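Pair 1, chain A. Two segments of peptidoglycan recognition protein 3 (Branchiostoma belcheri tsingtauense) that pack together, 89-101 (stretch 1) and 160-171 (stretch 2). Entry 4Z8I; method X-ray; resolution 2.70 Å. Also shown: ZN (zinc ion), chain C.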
# COMPACT_ATOMS: atom_id res chain seq x y z
N LYS A 89 0.39 13.03 -4.13
CA LYS A 89 -0.63 12.12 -4.65
C LYS A 89 -0.18 10.67 -4.88
O LYS A 89 1.00 10.38 -5.03
CB LYS A 89 -1.26 12.71 -5.91
CG LYS A 89 -0.27 13.37 -6.86
CD LYS A 89 -0.96 14.37 -7.78
CE LYS A 89 -1.12 15.73 -7.13
NZ LYS A 89 -1.65 16.75 -8.07
N VAL A 90 -1.15 9.75 -4.90
CA VAL A 90 -0.88 8.33 -5.09
C VAL A 90 -1.61 7.82 -6.33
O VAL A 90 -2.82 8.00 -6.46
CB VAL A 90 -1.33 7.50 -3.88
CG1 VAL A 90 -0.99 6.03 -4.08
CG2 VAL A 90 -0.68 8.02 -2.61
N VAL A 91 -0.87 7.20 -7.25
CA VAL A 91 -1.45 6.69 -8.49
C VAL A 91 -1.48 5.16 -8.46
O VAL A 91 -0.47 4.52 -8.16
CB VAL A 91 -0.67 7.18 -9.72
CG1 VAL A 91 -1.36 6.73 -11.00
CG2 VAL A 91 -0.56 8.69 -9.70
N ILE A 92 -2.63 4.59 -8.78
CA ILE A 92 -2.80 3.14 -8.74
C ILE A 92 -2.73 2.53 -10.14
O ILE A 92 -3.39 3.02 -11.07
CB ILE A 92 -4.13 2.75 -8.07
CG1 ILE A 92 -4.18 3.30 -6.64
CG2 ILE A 92 -4.31 1.24 -8.06
CD1 ILE A 92 -3.12 2.74 -5.73
N HIS A 93 -1.94 1.48 -10.28
CA HIS A 93 -1.74 0.83 -11.58
C HIS A 93 -2.12 -0.64 -11.53
O HIS A 93 -2.19 -1.23 -10.45
CB HIS A 93 -0.27 0.95 -12.00
CG HIS A 93 0.15 2.34 -12.34
ND1 HIS A 93 0.09 2.84 -13.62
CD2 HIS A 93 0.66 3.34 -11.57
CE1 HIS A 93 0.53 4.09 -13.63
NE2 HIS A 93 0.88 4.41 -12.40
N HIS A 94 -2.38 -1.22 -12.70
CA HIS A 94 -2.43 -2.68 -12.80
C HIS A 94 -1.37 -3.15 -13.79
O HIS A 94 -0.95 -2.41 -14.67
CB HIS A 94 -3.84 -3.20 -13.14
CG HIS A 94 -4.22 -3.10 -14.58
ND1 HIS A 94 -5.13 -3.96 -15.17
CD2 HIS A 94 -3.84 -2.23 -15.55
CE1 HIS A 94 -5.28 -3.64 -16.44
NE2 HIS A 94 -4.51 -2.59 -16.70
N SER A 95 -0.92 -4.39 -13.62
CA SER A 95 0.13 -4.94 -14.47
C SER A 95 -0.39 -5.18 -15.89
O SER A 95 0.39 -5.21 -16.84
CB SER A 95 0.66 -6.24 -13.88
OG SER A 95 1.51 -6.92 -14.79
N ALA A 96 -1.71 -5.34 -16.01
CA ALA A 96 -2.33 -5.83 -17.24
C ALA A 96 -1.62 -7.09 -17.71
O ALA A 96 -1.39 -7.29 -18.90
CB ALA A 96 -2.31 -4.76 -18.33
N GLY A 97 -1.29 -7.95 -16.75
CA GLY A 97 -0.56 -9.17 -17.01
C GLY A 97 -0.90 -10.29 -16.04
O GLY A 97 -2.02 -10.36 -15.53
N ALA A 98 0.07 -11.16 -15.78
CA ALA A 98 -0.17 -12.35 -14.98
C ALA A 98 -0.43 -12.05 -13.51
O ALA A 98 0.17 -11.13 -12.93
CB ALA A 98 0.98 -13.32 -15.12
N THR A 99 -1.32 -12.82 -12.90
CA THR A 99 -1.51 -12.80 -11.46
C THR A 99 -0.51 -13.77 -10.83
O THR A 99 -0.01 -14.67 -11.50
CB THR A 99 -2.94 -13.24 -11.07
OG1 THR A 99 -3.28 -14.45 -11.75
CG2 THR A 99 -3.95 -12.17 -11.45
N CYS A 100 -0.22 -13.56 -9.55
CA CYS A 100 0.70 -14.43 -8.83
C CYS A 100 0.20 -14.63 -7.40
O CYS A 100 -0.36 -13.72 -6.80
CB CYS A 100 2.10 -13.83 -8.83
SG CYS A 100 2.20 -12.16 -8.17
N SER A 101 0.39 -15.83 -6.87
CA SER A 101 -0.24 -16.20 -5.61
C SER A 101 0.75 -16.56 -4.50
O SER A 101 0.36 -16.75 -3.34
CB SER A 101 -1.21 -17.36 -5.84
OG SER A 101 -1.88 -17.72 -4.64
N GLY A 160 3.95 5.53 -7.37
CA GLY A 160 3.23 4.61 -8.23
C GLY A 160 3.15 3.21 -7.64
O GLY A 160 4.18 2.56 -7.43
N ILE A 161 1.93 2.76 -7.36
CA ILE A 161 1.71 1.40 -6.87
C ILE A 161 1.03 0.57 -7.94
O ILE A 161 -0.04 0.94 -8.44
CB ILE A 161 0.83 1.38 -5.62
CG1 ILE A 161 1.46 2.22 -4.50
CG2 ILE A 161 0.60 -0.05 -5.16
CD1 ILE A 161 0.61 2.30 -3.26
N CYS A 162 1.63 -0.56 -8.30
CA CYS A 162 1.07 -1.41 -9.34
C CYS A 162 0.66 -2.78 -8.82
O CYS A 162 1.49 -3.52 -8.30
CB CYS A 162 2.07 -1.57 -10.49
SG CYS A 162 1.49 -2.66 -11.80
N PHE A 163 -0.62 -3.10 -8.95
CA PHE A 163 -1.09 -4.44 -8.64
C PHE A 163 -0.68 -5.35 -9.78
O PHE A 163 -0.82 -4.99 -10.95
CB PHE A 163 -2.61 -4.46 -8.48
CG PHE A 163 -3.11 -3.79 -7.23
CD1 PHE A 163 -3.11 -2.41 -7.12
CD2 PHE A 163 -3.59 -4.55 -6.18
CE1 PHE A 163 -3.57 -1.79 -5.98
CE2 PHE A 163 -4.05 -3.94 -5.03
CZ PHE A 163 -4.04 -2.56 -4.93
N MET A 164 -0.17 -6.53 -9.46
CA MET A 164 0.23 -7.47 -10.50
C MET A 164 -0.92 -8.37 -10.94
O MET A 164 -1.35 -9.26 -10.20
CB MET A 164 1.45 -8.30 -10.06
CG MET A 164 2.72 -7.47 -10.02
SD MET A 164 4.18 -8.44 -9.62
CE MET A 164 3.79 -8.95 -7.95
N GLY A 165 -1.42 -8.11 -12.14
CA GLY A 165 -2.53 -8.85 -12.71
C GLY A 165 -3.33 -7.97 -13.65
O GLY A 165 -3.00 -6.80 -13.85
N ASP A 166 -4.38 -8.54 -14.24
CA ASP A 166 -5.28 -7.78 -15.09
C ASP A 166 -6.63 -7.69 -14.39
O ASP A 166 -7.27 -8.72 -14.14
CB ASP A 166 -5.45 -8.45 -16.45
CG ASP A 166 -6.12 -7.55 -17.48
OD1 ASP A 166 -6.65 -6.49 -17.09
OD2 ASP A 166 -6.13 -7.91 -18.67
N PHE A 167 -7.06 -6.48 -14.07
CA PHE A 167 -8.26 -6.30 -13.26
C PHE A 167 -9.34 -5.50 -13.97
O PHE A 167 -9.96 -4.61 -13.39
CB PHE A 167 -7.88 -5.71 -11.90
CG PHE A 167 -6.85 -6.52 -11.17
CD1 PHE A 167 -7.16 -7.78 -10.68
CD2 PHE A 167 -5.55 -6.04 -11.02
CE1 PHE A 167 -6.21 -8.53 -10.03
CE2 PHE A 167 -4.60 -6.80 -10.38
CZ PHE A 167 -4.93 -8.04 -9.88
N THR A 168 -9.55 -5.84 -15.23
CA THR A 168 -10.62 -5.26 -16.03
C THR A 168 -11.92 -6.00 -15.75
O THR A 168 -12.99 -5.40 -15.71
CB THR A 168 -10.29 -5.32 -17.53
OG1 THR A 168 -10.08 -6.69 -17.91
CG2 THR A 168 -9.04 -4.52 -17.84
N SER A 169 -11.81 -7.31 -15.55
CA SER A 169 -12.97 -8.15 -15.25
C SER A 169 -12.78 -8.91 -13.95
O SER A 169 -13.64 -9.69 -13.54
CB SER A 169 -13.23 -9.13 -16.40
OG SER A 169 -13.47 -8.44 -17.61
N GLN A 170 -11.64 -8.69 -13.30
CA GLN A 170 -11.35 -9.30 -12.01
C GLN A 170 -11.03 -8.22 -10.98
O GLN A 170 -10.77 -7.07 -11.33
CB GLN A 170 -10.15 -10.25 -12.10
CG GLN A 170 -10.48 -11.66 -12.55
CD GLN A 170 -9.31 -12.61 -12.35
OE1 GLN A 170 -8.19 -12.19 -12.07
NE2 GLN A 170 -9.57 -13.91 -12.50
N LYS A 171 -11.04 -8.60 -9.71
CA LYS A 171 -10.52 -7.75 -8.65
C LYS A 171 -9.41 -8.50 -7.94
O LYS A 171 -9.45 -9.73 -7.85
CB LYS A 171 -11.63 -7.36 -7.66
CG LYS A 171 -12.75 -6.55 -8.28
CD LYS A 171 -13.86 -6.23 -7.29
CE LYS A 171 -13.41 -5.25 -6.22
NZ LYS A 171 -14.52 -4.88 -5.30
ZN ZN C . -0.96 2.34 -15.25
O HOH W 1 0.65 1.71 -16.17

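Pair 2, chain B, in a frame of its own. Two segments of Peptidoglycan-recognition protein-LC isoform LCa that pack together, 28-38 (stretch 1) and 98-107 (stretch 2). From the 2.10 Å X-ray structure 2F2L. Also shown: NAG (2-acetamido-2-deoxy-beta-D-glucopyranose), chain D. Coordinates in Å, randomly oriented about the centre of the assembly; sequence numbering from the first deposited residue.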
# COMPACT_ATOMS: atom_id res chain seq x y z
N ILE B 28 -1.80 -17.35 16.13
CA ILE B 28 -0.59 -17.93 15.52
C ILE B 28 0.44 -16.85 15.18
O ILE B 28 0.11 -15.84 14.52
CB ILE B 28 -0.94 -18.72 14.24
CG1 ILE B 28 -1.85 -19.90 14.58
CG2 ILE B 28 0.32 -19.26 13.57
CD1 ILE B 28 -2.58 -20.46 13.38
N ALA B 29 1.67 -17.07 15.62
CA ALA B 29 2.76 -16.14 15.34
C ALA B 29 3.54 -16.60 14.11
O ALA B 29 3.74 -17.80 13.90
CB ALA B 29 3.67 -15.98 16.54
N LEU B 30 3.93 -15.65 13.27
CA LEU B 30 4.68 -15.93 12.06
C LEU B 30 5.69 -14.81 11.78
O LEU B 30 5.46 -13.66 12.15
CB LEU B 30 3.76 -16.06 10.83
CG LEU B 30 2.51 -16.94 10.86
CD1 LEU B 30 1.27 -16.13 11.19
CD2 LEU B 30 2.33 -17.63 9.52
N PRO B 31 6.80 -15.14 11.12
CA PRO B 31 7.70 -14.11 10.61
C PRO B 31 7.23 -13.63 9.23
O PRO B 31 6.59 -14.39 8.50
CB PRO B 31 9.03 -14.85 10.50
CG PRO B 31 8.61 -16.24 10.12
CD PRO B 31 7.30 -16.49 10.81
N THR B 32 7.54 -12.39 8.86
CA THR B 32 7.22 -11.96 7.49
C THR B 32 8.33 -12.39 6.52
O THR B 32 8.12 -12.44 5.30
CB THR B 32 6.97 -10.42 7.39
OG1 THR B 32 8.13 -9.71 7.85
CG2 THR B 32 5.78 -10.01 8.20
N ASN B 33 9.51 -12.68 7.07
CA ASN B 33 10.74 -12.90 6.29
C ASN B 33 11.07 -11.78 5.33
O ASN B 33 11.68 -11.99 4.29
CB ASN B 33 10.68 -14.26 5.58
CG ASN B 33 10.64 -15.42 6.55
OD1 ASN B 33 11.34 -15.40 7.57
ND2 ASN B 33 9.81 -16.43 6.27
N SER B 34 10.67 -10.56 5.70
CA SER B 34 11.08 -9.36 5.01
C SER B 34 12.17 -8.73 5.87
O SER B 34 12.38 -9.15 7.01
CB SER B 34 9.89 -8.40 4.88
OG SER B 34 9.47 -7.90 6.14
N GLU B 35 12.85 -7.73 5.34
CA GLU B 35 13.67 -6.84 6.17
C GLU B 35 12.81 -6.27 7.29
O GLU B 35 11.59 -6.18 7.15
CB GLU B 35 14.25 -5.70 5.34
CG GLU B 35 15.56 -6.05 4.65
CD GLU B 35 15.89 -5.14 3.48
OE1 GLU B 35 16.89 -4.40 3.56
OE2 GLU B 35 15.14 -5.18 2.48
N ASN B 36 13.43 -5.91 8.40
CA ASN B 36 12.69 -5.40 9.55
C ASN B 36 12.47 -3.88 9.42
O ASN B 36 12.67 -3.31 8.34
CB ASN B 36 13.38 -5.80 10.86
CG ASN B 36 14.66 -5.05 11.13
OD1 ASN B 36 15.15 -4.31 10.27
ND2 ASN B 36 15.22 -5.25 12.32
N CYS B 37 12.03 -3.24 10.49
CA CYS B 37 11.76 -1.80 10.47
C CYS B 37 11.80 -1.24 11.89
O CYS B 37 11.45 -1.93 12.83
CB CYS B 37 10.39 -1.54 9.81
SG CYS B 37 8.98 -2.34 10.60
N SER B 38 12.28 -0.01 12.06
CA SER B 38 12.36 0.60 13.38
C SER B 38 11.63 1.92 13.50
O SER B 38 11.66 2.55 14.56
CB SER B 38 13.82 0.80 13.74
OG SER B 38 14.42 1.75 12.88
N LEU B 98 -6.42 -16.35 14.57
CA LEU B 98 -5.95 -15.05 14.14
C LEU B 98 -4.45 -15.17 14.00
O LEU B 98 -3.81 -15.95 14.73
CB LEU B 98 -6.27 -13.98 15.18
CG LEU B 98 -7.72 -13.53 15.31
CD1 LEU B 98 -7.88 -12.77 16.61
CD2 LEU B 98 -8.19 -12.66 14.11
N SER B 99 -3.89 -14.41 13.06
CA SER B 99 -2.45 -14.39 12.83
C SER B 99 -1.83 -13.04 13.18
O SER B 99 -2.38 -11.98 12.83
CB SER B 99 -2.12 -14.75 11.39
OG SER B 99 -2.77 -13.90 10.45
N PHE B 100 -0.71 -13.09 13.90
CA PHE B 100 0.14 -11.93 14.17
C PHE B 100 1.43 -12.19 13.43
O PHE B 100 2.16 -13.12 13.77
CB PHE B 100 0.49 -11.76 15.66
CG PHE B 100 -0.67 -11.47 16.58
CD1 PHE B 100 -1.95 -11.25 16.12
CD2 PHE B 100 -0.45 -11.39 17.95
CE1 PHE B 100 -2.99 -10.97 17.00
CE2 PHE B 100 -1.48 -11.13 18.83
CZ PHE B 100 -2.75 -10.92 18.36
N ALA B 101 1.73 -11.38 12.42
CA ALA B 101 2.98 -11.50 11.68
C ALA B 101 3.98 -10.48 12.24
O ALA B 101 3.64 -9.32 12.46
CB ALA B 101 2.76 -11.25 10.23
N TYR B 102 5.21 -10.93 12.45
CA TYR B 102 6.26 -10.08 13.00
C TYR B 102 7.12 -9.62 11.83
O TYR B 102 7.62 -10.42 11.07
CB TYR B 102 7.03 -10.86 14.11
CG TYR B 102 6.12 -11.00 15.31
CD1 TYR B 102 6.17 -10.08 16.35
CD2 TYR B 102 5.10 -11.95 15.33
CE1 TYR B 102 5.30 -10.17 17.44
CE2 TYR B 102 4.21 -12.04 16.40
CZ TYR B 102 4.32 -11.14 17.45
OH TYR B 102 3.42 -11.21 18.50
N ILE B 103 7.22 -8.30 11.66
CA ILE B 103 7.93 -7.75 10.51
C ILE B 103 9.43 -7.92 10.68
O ILE B 103 10.04 -7.29 11.54
CB ILE B 103 7.59 -6.29 10.25
CG1 ILE B 103 6.08 -6.13 10.06
CG2 ILE B 103 8.36 -5.76 9.03
CD1 ILE B 103 5.60 -4.72 10.10
N GLY B 104 10.02 -8.77 9.84
CA GLY B 104 11.43 -9.10 9.94
C GLY B 104 11.67 -10.57 9.68
O GLY B 104 10.79 -11.30 9.25
N SER B 105 12.90 -11.00 9.96
CA SER B 105 13.32 -12.39 9.86
C SER B 105 13.98 -12.72 11.20
O SER B 105 14.85 -11.97 11.65
CB SER B 105 14.32 -12.55 8.72
OG SER B 105 14.56 -13.93 8.47
N PHE B 106 13.55 -13.80 11.86
CA PHE B 106 13.91 -14.03 13.26
C PHE B 106 14.42 -15.43 13.56
O PHE B 106 14.07 -16.02 14.57
CB PHE B 106 12.72 -13.73 14.16
CG PHE B 106 12.11 -12.40 13.93
CD1 PHE B 106 12.60 -11.27 14.57
CD2 PHE B 106 11.05 -12.26 13.04
CE1 PHE B 106 12.03 -10.02 14.34
CE2 PHE B 106 10.48 -11.02 12.81
CZ PHE B 106 10.97 -9.90 13.46
N LYS B 107 15.25 -15.96 12.67
CA LYS B 107 15.83 -17.27 12.89
C LYS B 107 16.87 -17.16 14.01
O LYS B 107 16.86 -17.96 14.93
CB LYS B 107 16.42 -17.84 11.60
CG LYS B 107 15.37 -17.95 10.48
CD LYS B 107 15.50 -19.23 9.67
CE LYS B 107 16.52 -19.10 8.55
NZ LYS B 107 16.02 -18.29 7.41
C1 NAG D . 16.52 -4.63 12.43
C2 NAG D . 16.69 -4.38 13.93
C3 NAG D . 18.12 -3.93 14.21
C4 NAG D . 19.11 -4.92 13.60
C5 NAG D . 18.83 -4.99 12.10
C6 NAG D . 19.82 -5.90 11.37
C7 NAG D . 14.75 -3.47 15.19
C8 NAG D . 14.43 -4.83 15.68
N2 NAG D . 15.77 -3.33 14.35
O3 NAG D . 18.32 -3.81 15.60
O4 NAG D . 20.44 -4.50 13.85
O5 NAG D . 17.52 -5.49 11.93
O6 NAG D . 19.72 -7.21 11.86
O7 NAG D . 14.05 -2.51 15.57
O HOH W 2 12.22 -15.80 10.21
O HOH W 3 14.40 -15.06 6.20
O HOH W 4 10.46 -4.93 12.62

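Both pairs set two parallel strands side by side and let each run out into a loop that stays in contact with the other. Fourteen central residues superpose with an RMSD of 0.4 Å, and the strand directions diverge by 28° in pair 1 and 26° in pair 2. The register is the same: Val A91, Ile A92, His A93 and His A94 bridge Gly A160 to Phe A163, just as Ile B28, Ala B29, Leu B30 and Pro B31 bridge Ser B99 to Tyr B102.

The backbone ladder is made of main-chain atoms, and its rungs recur in both pairs. Phe A163 N donates to His A93 O at 2.9 Å, and at the matching place Tyr B102 N donates to Leu B30 O at 2.8 Å. The next rung, from Ser A95 N to Phe A163 O at 2.7 Å, is weak because its angle is poor; its counterpart, Thr B32 N to Tyr B102 O at 3.0 Å, is better aligned.

On the sheet face carrying Ile A92, Ile A161 and Phe A163, Ile A92 fills space: Ile A92 CG2 lies 3.7 Å from Phe A163 CE1, and Ile A92 CD1 4.2 Å from Ile A161 CB. Pair 2 has the small Ala B29 here, beside the ring of Tyr B102; Phe B100, matched to Ile A161, leads its ring away. Tyr B102, with nearly the same side-chain angles as Phe A163, brings CE2 to 4.0 Å from Ala B29 CB, an apolar contact like that of Ile A92 with Phe A163.

Further along this face, His A94 matches Pro B31. The histidine can accept a weak hydrogen bond at ND1 from Phe A167 N, 3.4 Å away. Proline offers no such acceptor, but its compact ring packs by shape, with Pro B31 CB 4.2 Å from Phe B106 CD2. Proline also lacks an amide hydrogen, which costs the ladder nothing, since neither it nor His A94 donates a backbone bond across the strands.

The opposite face shows the sharpest chemical contrast. His A93 binds zinc through ND1 at 2.0 Å, whereas Leu B30 is purely apolar and reaches Ser B99 CB with its CD1 at 3.7 Å. The neighbours stay small: Gly A160 matches Ser B99, and Cys A162 matches Ala B101.

Beyond the strands, Ser A95 and Thr B32 both point toward the partner. Ser A95 CB packs 3.6 Å from Met A164 CA. Threonine keeps its methyl on Ala B101, CG2 to CB at 3.8 Å, while its OG1 accepts from Gly B104 N at 2.9 Å. Met A164 and Ile B103 then reach the matched cysteines differently: the long methionine brings CE to 3.6 Å from Cys A100 SG, and the branched isoleucine brings CG2 to 3.8 Å from Cys B37 SG.

Gly A165 and Gly B104 coincide within 0.1 Å. Their backbone angles alone call for glycine, and a CB would lie only 2.6 Å from Phe A167 CZ or Phe B106 CZ. The two phenylalanines thus close over a place where no side chain fits.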